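Local coordinates for heme-binding protein A / AI-2 binding protein A (Helicobacter pylori SS1, PDB 6OFQ) that binds peptides such as STSA in the periplasm and probably hands them to an ABC transporter for uptake, at residues A[81-86]-A[92-97]; A[157-160]-A[164-167]; A[303-308]-A[421-426]. All coordinates share one frame; numbering follows the deposited sequence. Where two conformers were deposited one is given.

Interaction 1. Residues A[81-86]-A[92-97]; sequences TSWDIS and YTFHLR
Trp83 and Phe94 pack tightly against each other on the face of the strand pair that also carries Ile85 and Tyr92. CB of Trp83 lies 3.6 Å from CD1 of Phe94, and the two ring systems meet obliquely, with planes 38° apart. CG of Trp83 stands between its backbone N and carbonyl carbon (chi1 49°), which turns the far end of the indole away from the neighbouring strand. Leu176 of helix 175-178 touches both side chains. On the same face Ile85 lies against Tyr92. CG2 of Ile85 sits over the centre of the Tyr92 ring, 3.8 Å from the centroid, in a CH-pi contact, while CD1 of Ile85 reaches CE2 of Tyr92. Tyr92 is buried and meets Phe175 edge-to-face.

The two strands form an antiparallel beta hairpin, part of a five-stranded sheet. Ser82 pairs with His95 and Asp84 with Thr93 as hydrogen-bonded pairs. Trp83 with Phe94 and Ile85 with Tyr92 are the non-hydrogen-bonded pairs. Thr93 N donates to Asp84 O, and Asp84 N to Thr93 O.

The other face, carrying Ser82, Asp84, Thr93 and His95, is polar. There NE2 of His95 donates to OD2 of Asp84 at 2.8 Å. The carboxylate oxygen lies close to the imidazole plane, but the carboxylate itself is turned 78° from that plane. This bond limits rotation of the imidazole. The solvent side is marked by exposed Asp84 and Ile85 and by waters that bridge the strands. One water links Asp84 O to Thr93 OG1; Thr93 OG1 also bonds NE of Arg165. At the corner of the chain, CG2 of Thr81 rests over the guanidinium face of Arg97, 3.6 Å from CZ. NE of Arg97 bonds Ala78 O. A second water joins Thr81 OG1 to Leu96 O.

Interaction 2. Residues A[157-160]-A[164-167]; sequences EALD and IRFT
Leu159 lays its CD1 methyl over one face of the Arg165 guanidinium, 3.7 Å from CZ of Arg165 and above the centre of the group. Arg165 has two deposited conformers, and this contact holds for the one described. In it, CG is opposite the backbone N (chi1 177°) and the chain bends at chi3 (-74°), bringing the guanidinium under the methyl. The polar end of Arg165 turns to Thr93 on the neighbouring strand.

Glu157 runs alongside Arg165, and both side chains point the same way. They meet through the aliphatic part of the arginine: OE1 of Glu157 is 3.8 Å from CD of Arg165. The charged ends do not touch, with OE1 of Glu157 5.1 Å from NE of Arg165, and their planes are 60° apart. Opposite charges at this range probably still attract weakly. A water lies within hydrogen-bonding distance of OE1 of Glu157, Arg165 O and Thr167 OG1.

Behind this polar face the packing is apolar. CD1 of Ile164 comes to 4.3 Å from CB of Ala158. Leu120 of helix 116-127 packs on both residues, and Ile164 is buried.

The backbones of Glu157 and Arg165 are joined twice. Glu157 N donates to Arg165 O at 2.9 Å, and Arg165 N donates to Glu157 O at 2.8 Å. Two reciprocal bonds of this kind define an antiparallel hydrogen-bonded pair, here in the hairpin of strands 153-160 and 163-168 at the margin of the five-stranded antiparallel sheet.

Interaction 3. Residues A[303-308]-A[421-426]; sequences KYFNNP and HEMAFA
A single aromatic ring, that of Phe305, carries almost the whole contact, meeting a methionine and a glutamate next to each other in sequence. CG of Met423 approaches CZ of Phe305 to 3.6 Å. SD of Met423 lies 4.8 Å from the ring centroid of Phe305 in an oblique Met-aromatic contact, 61° off the ring normal. CG of Met423 is placed beside the backbone N, anti to the carbonyl carbon (chi1 -51°), and from there CG and SD both touch CE1 and CZ of the ring.

Glu422 meets the ring in two ways. OE1 lies in the ring plane at the edge, 3.7 Å from CE2 of Phe305. The backbone O of Glu422 stands over one face, toward the rim.

Phe305 belongs to a type I beta turn, Tyr304 to Asn307, that leads into helix 308-317. Asn307 is the N-cap of this helix. The turn therefore presents the phenylalanine to the start of strand 423-429, in a mixed beta sheet. Phe305 and Met423 are both buried, and Leu298 of the adjacent strand 292-298 packs on each.

Polar atoms meet through a water. It donates to Lys303 O and to OE1 of Glu422, at 2.8 Å from each. OE1 of Glu422 is also bonded to Thr375 OG1 of strand 373-380. These two partners restrain the carboxylate beside the aromatic edge.

Interactions 1 and 2 lie in one antiparallel sheet, their centres about 9 Å apart. Strands 91-96 and 163-168 are neighbours there. Probable backbone hydrogen bonds join them: Phe94 N to Ile164 O at 2.8 Å and Phe166 N to Tyr92 O at 2.9 Å. CE2 of Phe94 also packs against CD2 of Phe166, so the two hairpins share apolar packing. Interaction 3 belongs to a separate mixed sheet. Its centre is about 44 Å from those of interactions 1 and 2, and its nearest atoms are about 29 Å from either. The separate sheets are consistent with the multi-domain build of peptide-binding proteins, whose ligand lies between lobes.

Interaction 1. Residues A[81-86]-A[92-97]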
loop_
_atom_site.group_PDB
_atom_site.type_symbol
_atom_site.label_atom_id
_atom_site.label_comp_id
_atom_site.label_asym_id
_atom_site.label_seq_id
_atom_site.Cartn_x
_atom_site.Cartn_y
_atom_site.Cartn_z
ATOM N N THR A 81 18.760 14.156 8.058
ATOM C CA THR A 81 20.046 14.014 7.353
ATOM C C THR A 81 20.889 12.852 7.874
ATOM O O THR A 81 21.681 12.277 7.124
ATOM C CB THR A 81 20.918 15.264 7.358
ATOM O OG1 THR A 81 20.994 15.741 8.717
ATOM C CG2 THR A 81 20.223 16.384 6.497
ATOM N N SER A 82 20.767 12.571 9.167
ATOM C CA SER A 82 21.504 11.450 9.777
ATOM C C SER A 82 20.788 11.011 11.052
ATOM O O SER A 82 19.832 11.644 11.520
ATOM C CB SER A 82 22.939 11.879 10.096
ATOM O OG SER A 82 22.912 12.754 11.177
ATOM N N TRP A 83 21.258 9.864 11.562
ATOM C CA TRP A 83 20.586 9.340 12.742
ATOM C C TRP A 83 21.533 8.377 13.424
ATOM O O TRP A 83 22.475 7.867 12.827
ATOM C CB TRP A 83 19.262 8.618 12.430
ATOM C CG TRP A 83 19.342 7.605 11.331
ATOM C CD1 TRP A 83 19.609 6.269 11.465
ATOM C CD2 TRP A 83 19.172 7.830 9.929
ATOM N NE1 TRP A 83 19.622 5.661 10.241
ATOM C CE2 TRP A 83 19.339 6.599 9.290
ATOM C CE3 TRP A 83 18.874 8.959 9.174
ATOM C CZ2 TRP A 83 19.287 6.460 7.917
ATOM C CZ3 TRP A 83 18.823 8.811 7.824
ATOM C CH2 TRP A 83 19.034 7.593 7.214
ATOM N N ASP A 84 21.265 8.223 14.711
ATOM C CA ASP A 84 21.999 7.255 15.524
ATOM C C ASP A 84 21.032 6.352 16.231
ATOM O O ASP A 84 20.017 6.834 16.793
ATOM C CB ASP A 84 22.846 8.038 16.530
ATOM C CG ASP A 84 23.754 9.093 15.844
ATOM O OD1 ASP A 84 24.827 8.642 15.394
ATOM O OD2 ASP A 84 23.449 10.303 15.922
ATOM N N ILE A 85 21.338 5.059 16.339
ATOM C CA ILE A 85 20.469 4.085 16.951
ATOM C C ILE A 85 21.265 3.399 18.045
ATOM O O ILE A 85 22.400 2.963 17.788
ATOM C CB ILE A 85 20.022 2.997 15.936
ATOM C CG1 ILE A 85 19.364 3.652 14.712
ATOM C CG2 ILE A 85 18.984 2.163 16.640
ATOM C CD1 ILE A 85 19.043 2.741 13.550
ATOM N N SER A 86 20.730 3.396 19.263
ATOM C CA SER A 86 21.448 2.719 20.326
ATOM C C SER A 86 21.545 1.220 20.058
ATOM O O SER A 86 20.712 0.604 19.377
ATOM C CB SER A 86 20.792 3.051 21.647
ATOM O OG SER A 86 19.449 2.509 21.664
ATOM N N TYR A 92 16.339 5.976 19.099
ATOM C CA TYR A 92 16.661 6.477 17.760
ATOM C C TYR A 92 16.691 7.987 17.771
ATOM O O TYR A 92 15.700 8.603 18.124
ATOM C CB TYR A 92 15.612 6.084 16.696
ATOM C CG TYR A 92 15.521 4.617 16.405
ATOM C CD1 TYR A 92 15.141 3.674 17.343
ATOM C CD2 TYR A 92 15.730 4.158 15.106
ATOM C CE1 TYR A 92 15.026 2.342 17.019
ATOM C CE2 TYR A 92 15.583 2.820 14.786
ATOM C CZ TYR A 92 15.219 1.924 15.728
ATOM O OH TYR A 92 15.110 0.576 15.448
ATOM N N THR A 93 17.849 8.582 17.472
ATOM C CA THR A 93 17.972 10.039 17.465
ATOM C C THR A 93 18.193 10.518 16.020
ATOM O O THR A 93 19.109 10.063 15.353
ATOM C CB THR A 93 19.172 10.499 18.309
ATOM O OG1 THR A 93 19.036 10.008 19.652
ATOM C CG2 THR A 93 19.173 11.987 18.413
ATOM N N PHE A 94 17.267 11.374 15.566
ATOM C CA PHE A 94 17.274 11.906 14.190
ATOM C C PHE A 94 17.679 13.372 14.184
ATOM O O PHE A 94 17.147 14.181 14.940
ATOM C CB PHE A 94 15.882 11.759 13.545
ATOM C CG PHE A 94 15.553 10.318 13.246
ATOM C CD1 PHE A 94 15.893 9.712 12.033
ATOM C CD2 PHE A 94 14.889 9.548 14.195
ATOM C CE1 PHE A 94 15.664 8.373 11.805
ATOM C CE2 PHE A 94 14.626 8.207 13.987
ATOM C CZ PHE A 94 15.051 7.642 12.799
ATOM N N HIS A 95 18.659 13.645 13.333
ATOM C CA HIS A 95 19.132 14.991 13.117
ATOM C C HIS A 95 18.400 15.522 11.884
ATOM O O HIS A 95 18.578 14.981 10.801
ATOM C CB HIS A 95 20.673 14.939 12.930
ATOM C CG HIS A 95 21.394 14.187 14.029
ATOM N ND1 HIS A 95 21.575 14.782 15.257
ATOM C CD2 HIS A 95 21.757 12.889 14.193
ATOM C CE1 HIS A 95 22.106 13.908 16.098
ATOM N NE2 HIS A 95 22.237 12.749 15.480
ATOM N N LEU A 96 17.657 16.606 12.036
ATOM C CA LEU A 96 16.734 17.062 11.025
ATOM C C LEU A 96 17.479 17.998 10.080
ATOM O O LEU A 96 18.385 18.790 10.485
ATOM C CB LEU A 96 15.515 17.691 11.650
ATOM C CG LEU A 96 14.706 16.873 12.658
ATOM C CD1 LEU A 96 13.510 17.658 13.083
ATOM C CD2 LEU A 96 14.295 15.531 12.041
ATOM N N ARG A 97 17.097 17.924 8.808
ATOM C CA ARG A 97 17.587 18.817 7.772
ATOM C C ARG A 97 17.124 20.250 8.029
ATOM O O ARG A 97 15.941 20.453 8.369
ATOM C CB ARG A 97 17.001 18.361 6.408
ATOM C CG ARG A 97 17.711 18.923 5.186
ATOM C CD ARG A 97 17.098 18.266 3.939
ATOM N NE ARG A 97 17.406 16.838 3.876
ATOM C CZ ARG A 97 18.482 16.273 3.360
ATOM N NH1 ARG A 97 19.515 16.964 2.875
ATOM N NH2 ARG A 97 18.632 14.939 3.444
HETATM O O HOH W 1 21.047 18.527 9.266
HETATM O O HOH W 2 20.268 7.543 19.688
#

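Interaction 2. Residues A[157-160]-A[164-167]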
loop_
_atom_site.group_PDB
_atom_site.type_symbol
_atom_site.label_atom_id
_atom_site.label_comp_id
_atom_site.label_asym_id
_atom_site.label_seq_id
_atom_site.Cartn_x
_atom_site.Cartn_y
_atom_site.Cartn_z
ATOM N N GLU A 157 10.543 12.993 21.585
ATOM C CA GLU A 157 11.021 14.247 22.171
ATOM C C GLU A 157 11.670 15.088 21.100
ATOM O O GLU A 157 12.516 14.592 20.340
ATOM C CB GLU A 157 12.116 13.997 23.208
ATOM C CG GLU A 157 11.719 13.148 24.390
ATOM C CD GLU A 157 13.005 12.736 25.112
ATOM O OE1 GLU A 157 13.653 11.694 24.813
ATOM O OE2 GLU A 157 13.462 13.542 25.971
ATOM N N ALA A 158 11.374 16.388 21.111
ATOM C CA ALA A 158 12.145 17.390 20.368
ATOM C C ALA A 158 13.251 17.877 21.303
ATOM O O ALA A 158 12.992 18.638 22.235
ATOM C CB ALA A 158 11.293 18.579 19.910
ATOM N N LEU A 159 14.462 17.408 21.113
ATOM C CA LEU A 159 15.574 17.783 21.977
ATOM C C LEU A 159 16.004 19.201 21.636
ATOM O O LEU A 159 16.470 19.893 22.564
ATOM C CB LEU A 159 16.755 16.816 21.773
ATOM C CG LEU A 159 16.359 15.425 22.269
ATOM C CD1 LEU A 159 17.498 14.459 21.989
ATOM C CD2 LEU A 159 15.865 15.378 23.703
ATOM N N ASP A 160 15.868 19.657 20.386
ATOM C CA ASP A 160 15.974 21.046 20.046
ATOM C C ASP A 160 15.147 21.198 18.762
ATOM O O ASP A 160 14.450 20.258 18.384
ATOM C CB ASP A 160 17.435 21.531 19.961
ATOM C CG ASP A 160 18.269 20.948 18.844
ATOM O OD1 ASP A 160 17.694 20.352 17.874
ATOM O OD2 ASP A 160 19.548 21.097 18.794
ATOM N N ILE A 164 15.075 15.098 16.888
ATOM C CA ILE A 164 14.009 14.274 17.391
ATOM C C ILE A 164 14.538 12.955 17.951
ATOM O O ILE A 164 15.344 12.298 17.313
ATOM C CB ILE A 164 12.952 13.995 16.273
ATOM C CG1 ILE A 164 12.104 15.264 15.958
ATOM C CG2 ILE A 164 12.071 12.835 16.683
ATOM C CD1 ILE A 164 10.997 15.494 16.954
ATOM N N ARG A 165 14.110 12.598 19.152
ATOM C CA ARG A 165 14.519 11.320 19.762
ATOM C C ARG A 165 13.301 10.456 20.062
ATOM O O ARG A 165 12.370 10.901 20.736
ATOM C CB ARG A 165 15.280 11.551 21.066
ATOM C CG ARG A 165 15.653 10.248 21.760
ATOM C CD ARG A 165 16.676 10.464 22.865
ATOM N NE ARG A 165 17.990 10.729 22.254
ATOM C CZ ARG A 165 19.054 11.264 22.864
ATOM N NH1 ARG A 165 19.014 11.703 24.109
ATOM N NH2 ARG A 165 20.155 11.440 22.186
ATOM N N PHE A 166 13.284 9.246 19.513
ATOM C CA PHE A 166 12.300 8.229 19.825
ATOM C C PHE A 166 12.883 7.253 20.798
ATOM O O PHE A 166 14.056 6.854 20.629
ATOM C CB PHE A 166 11.936 7.408 18.558
ATOM C CG PHE A 166 11.223 8.163 17.476
ATOM C CD1 PHE A 166 9.824 8.209 17.411
ATOM C CD2 PHE A 166 11.956 8.759 16.491
ATOM C CE1 PHE A 166 9.185 8.899 16.387
ATOM C CE2 PHE A 166 11.339 9.426 15.448
ATOM C CZ PHE A 166 9.961 9.523 15.434
ATOM N N THR A 167 12.124 6.965 21.847
ATOM C CA THR A 167 12.467 5.845 22.711
ATOM C C THR A 167 11.382 4.812 22.570
ATOM O O THR A 167 10.185 5.135 22.624
ATOM C CB THR A 167 12.556 6.335 24.182
ATOM O OG1 THR A 167 13.522 7.404 24.239
ATOM C CG2 THR A 167 12.944 5.161 25.088
HETATM O O HOH W 3 12.299 9.854 23.423
#

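Interaction 3. Residues A[303-308]-A[421-426]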
loop_
_atom_site.group_PDB
_atom_site.type_symbol
_atom_site.label_atom_id
_atom_site.label_comp_id
_atom_site.label_asym_id
_atom_site.label_seq_id
_atom_site.Cartn_x
_atom_site.Cartn_y
_atom_site.Cartn_z
ATOM N N LYS A 303 -19.885 -17.118 10.104
ATOM C CA LYS A 303 -20.379 -18.446 9.807
ATOM C C LYS A 303 -19.727 -19.040 8.576
ATOM O O LYS A 303 -19.449 -18.321 7.643
ATOM C CB LYS A 303 -21.922 -18.465 9.680
ATOM C CG LYS A 303 -22.530 -19.841 9.408
ATOM C CD LYS A 303 -24.061 -19.693 9.411
ATOM C CE LYS A 303 -24.695 -21.082 9.443
ATOM N NZ LYS A 303 -26.157 -20.982 9.159
ATOM N N TYR A 304 -19.414 -20.323 8.600
ATOM C CA TYR A 304 -18.804 -21.090 7.524
ATOM C C TYR A 304 -17.281 -20.873 7.524
ATOM O O TYR A 304 -16.478 -21.813 7.637
ATOM C CB TYR A 304 -19.377 -20.862 6.122
ATOM C CG TYR A 304 -20.894 -20.922 6.101
ATOM C CD1 TYR A 304 -21.531 -22.112 6.404
ATOM C CD2 TYR A 304 -21.652 -19.811 5.775
ATOM C CE1 TYR A 304 -22.917 -22.189 6.321
ATOM C CE2 TYR A 304 -23.044 -19.863 5.709
ATOM C CZ TYR A 304 -23.640 -21.069 6.019
ATOM O OH TYR A 304 -25.046 -21.117 5.965
ATOM N N PHE A 305 -16.899 -19.609 7.411
ATOM C CA PHE A 305 -15.472 -19.278 7.274
ATOM C C PHE A 305 -14.683 -19.361 8.586
ATOM O O PHE A 305 -13.455 -19.342 8.553
ATOM C CB PHE A 305 -15.352 -17.883 6.667
ATOM C CG PHE A 305 -16.064 -17.762 5.356
ATOM C CD1 PHE A 305 -15.535 -18.368 4.230
ATOM C CD2 PHE A 305 -17.284 -17.123 5.262
ATOM C CE1 PHE A 305 -16.243 -18.372 3.040
ATOM C CE2 PHE A 305 -17.987 -17.128 4.088
ATOM C CZ PHE A 305 -17.491 -17.750 2.969
ATOM N N ASN A 306 -15.377 -19.446 9.707
ATOM C CA ASN A 306 -14.805 -19.803 11.004
ATOM C C ASN A 306 -14.513 -21.261 11.172
ATOM O O ASN A 306 -13.937 -21.637 12.190
ATOM C CB ASN A 306 -15.679 -19.304 12.137
ATOM C CG ASN A 306 -17.001 -20.031 12.243
ATOM O OD1 ASN A 306 -17.318 -20.949 11.501
ATOM N ND2 ASN A 306 -17.860 -19.464 13.092
ATOM N N ASN A 307 -14.695 -22.090 10.154
ATOM C CA ASN A 307 -14.393 -23.522 10.178
ATOM C C ASN A 307 -13.224 -23.761 9.243
ATOM O O ASN A 307 -13.374 -23.655 8.008
ATOM C CB ASN A 307 -15.626 -24.295 9.749
ATOM C CG ASN A 307 -15.447 -25.793 9.909
ATOM O OD1 ASN A 307 -14.380 -26.327 9.773
ATOM N ND2 ASN A 307 -16.515 -26.464 10.306
ATOM N N PRO A 308 -12.043 -24.154 9.740
ATOM C CA PRO A 308 -10.890 -24.418 8.924
ATOM C C PRO A 308 -11.196 -25.383 7.785
ATOM O O PRO A 308 -10.593 -25.304 6.735
ATOM C CB PRO A 308 -9.823 -25.015 9.885
ATOM C CG PRO A 308 -10.321 -24.600 11.201
ATOM C CD PRO A 308 -11.794 -24.379 11.185
ATOM N N HIS A 421 -17.813 -7.824 4.604
ATOM C CA HIS A 421 -17.754 -8.922 3.648
ATOM C C HIS A 421 -17.737 -10.266 4.358
ATOM O O HIS A 421 -17.350 -10.391 5.526
ATOM C CB HIS A 421 -16.446 -8.821 2.859
ATOM C CG HIS A 421 -15.216 -8.762 3.690
ATOM N ND1 HIS A 421 -14.949 -7.667 4.482
ATOM C CD2 HIS A 421 -14.250 -9.683 3.946
ATOM C CE1 HIS A 421 -13.850 -7.899 5.170
ATOM N NE2 HIS A 421 -13.395 -9.085 4.852
ATOM N N GLU A 422 -18.010 -11.289 3.551
ATOM C CA GLU A 422 -17.771 -12.704 3.882
ATOM C C GLU A 422 -16.492 -13.100 3.172
ATOM O O GLU A 422 -15.546 -13.580 3.790
ATOM C CB GLU A 422 -18.970 -13.588 3.507
ATOM C CG GLU A 422 -20.243 -13.319 4.303
ATOM C CD GLU A 422 -21.321 -14.241 3.789
ATOM O OE1 GLU A 422 -21.310 -15.479 3.936
ATOM O OE2 GLU A 422 -22.215 -13.670 3.176
ATOM N N MET A 423 -16.499 -13.042 1.852
ATOM C CA MET A 423 -15.301 -13.145 1.014
ATOM C C MET A 423 -15.074 -11.815 0.273
ATOM O O MET A 423 -16.034 -11.103 -0.085
ATOM C CB MET A 423 -15.490 -14.261 -0.005
ATOM C CG MET A 423 -15.928 -15.573 0.614
ATOM S SD MET A 423 -15.873 -16.983 -0.500
ATOM C CE MET A 423 -16.810 -16.349 -1.842
ATOM N N ALA A 424 -13.819 -11.477 -0.010
ATOM C CA ALA A 424 -13.553 -10.247 -0.759
ATOM C C ALA A 424 -12.156 -10.385 -1.380
ATOM O O ALA A 424 -11.280 -10.994 -0.762
ATOM C CB ALA A 424 -13.574 -9.069 0.198
ATOM N N PHE A 425 -11.971 -9.827 -2.551
ATOM C CA PHE A 425 -10.603 -9.697 -3.066
ATOM C C PHE A 425 -9.786 -8.724 -2.219
ATOM O O PHE A 425 -10.315 -7.712 -1.752
ATOM C CB PHE A 425 -10.635 -9.249 -4.523
ATOM C CG PHE A 425 -11.149 -10.275 -5.487
ATOM C CD1 PHE A 425 -10.414 -11.357 -5.868
ATOM C CD2 PHE A 425 -12.428 -10.221 -5.928
ATOM C CE1 PHE A 425 -10.861 -12.275 -6.797
ATOM C CE2 PHE A 425 -12.922 -11.143 -6.826
ATOM C CZ PHE A 425 -12.151 -12.184 -7.224
ATOM N N ALA A 426 -8.505 -9.064 -2.057
ATOM C CA ALA A 426 -7.636 -8.213 -1.275
ATOM C C ALA A 426 -6.314 -8.172 -2.026
ATOM O O ALA A 426 -5.939 -9.117 -2.737
ATOM C CB ALA A 426 -7.384 -8.856 0.080
HETATM O O HOH W 4 -20.704 -16.016 6.606
#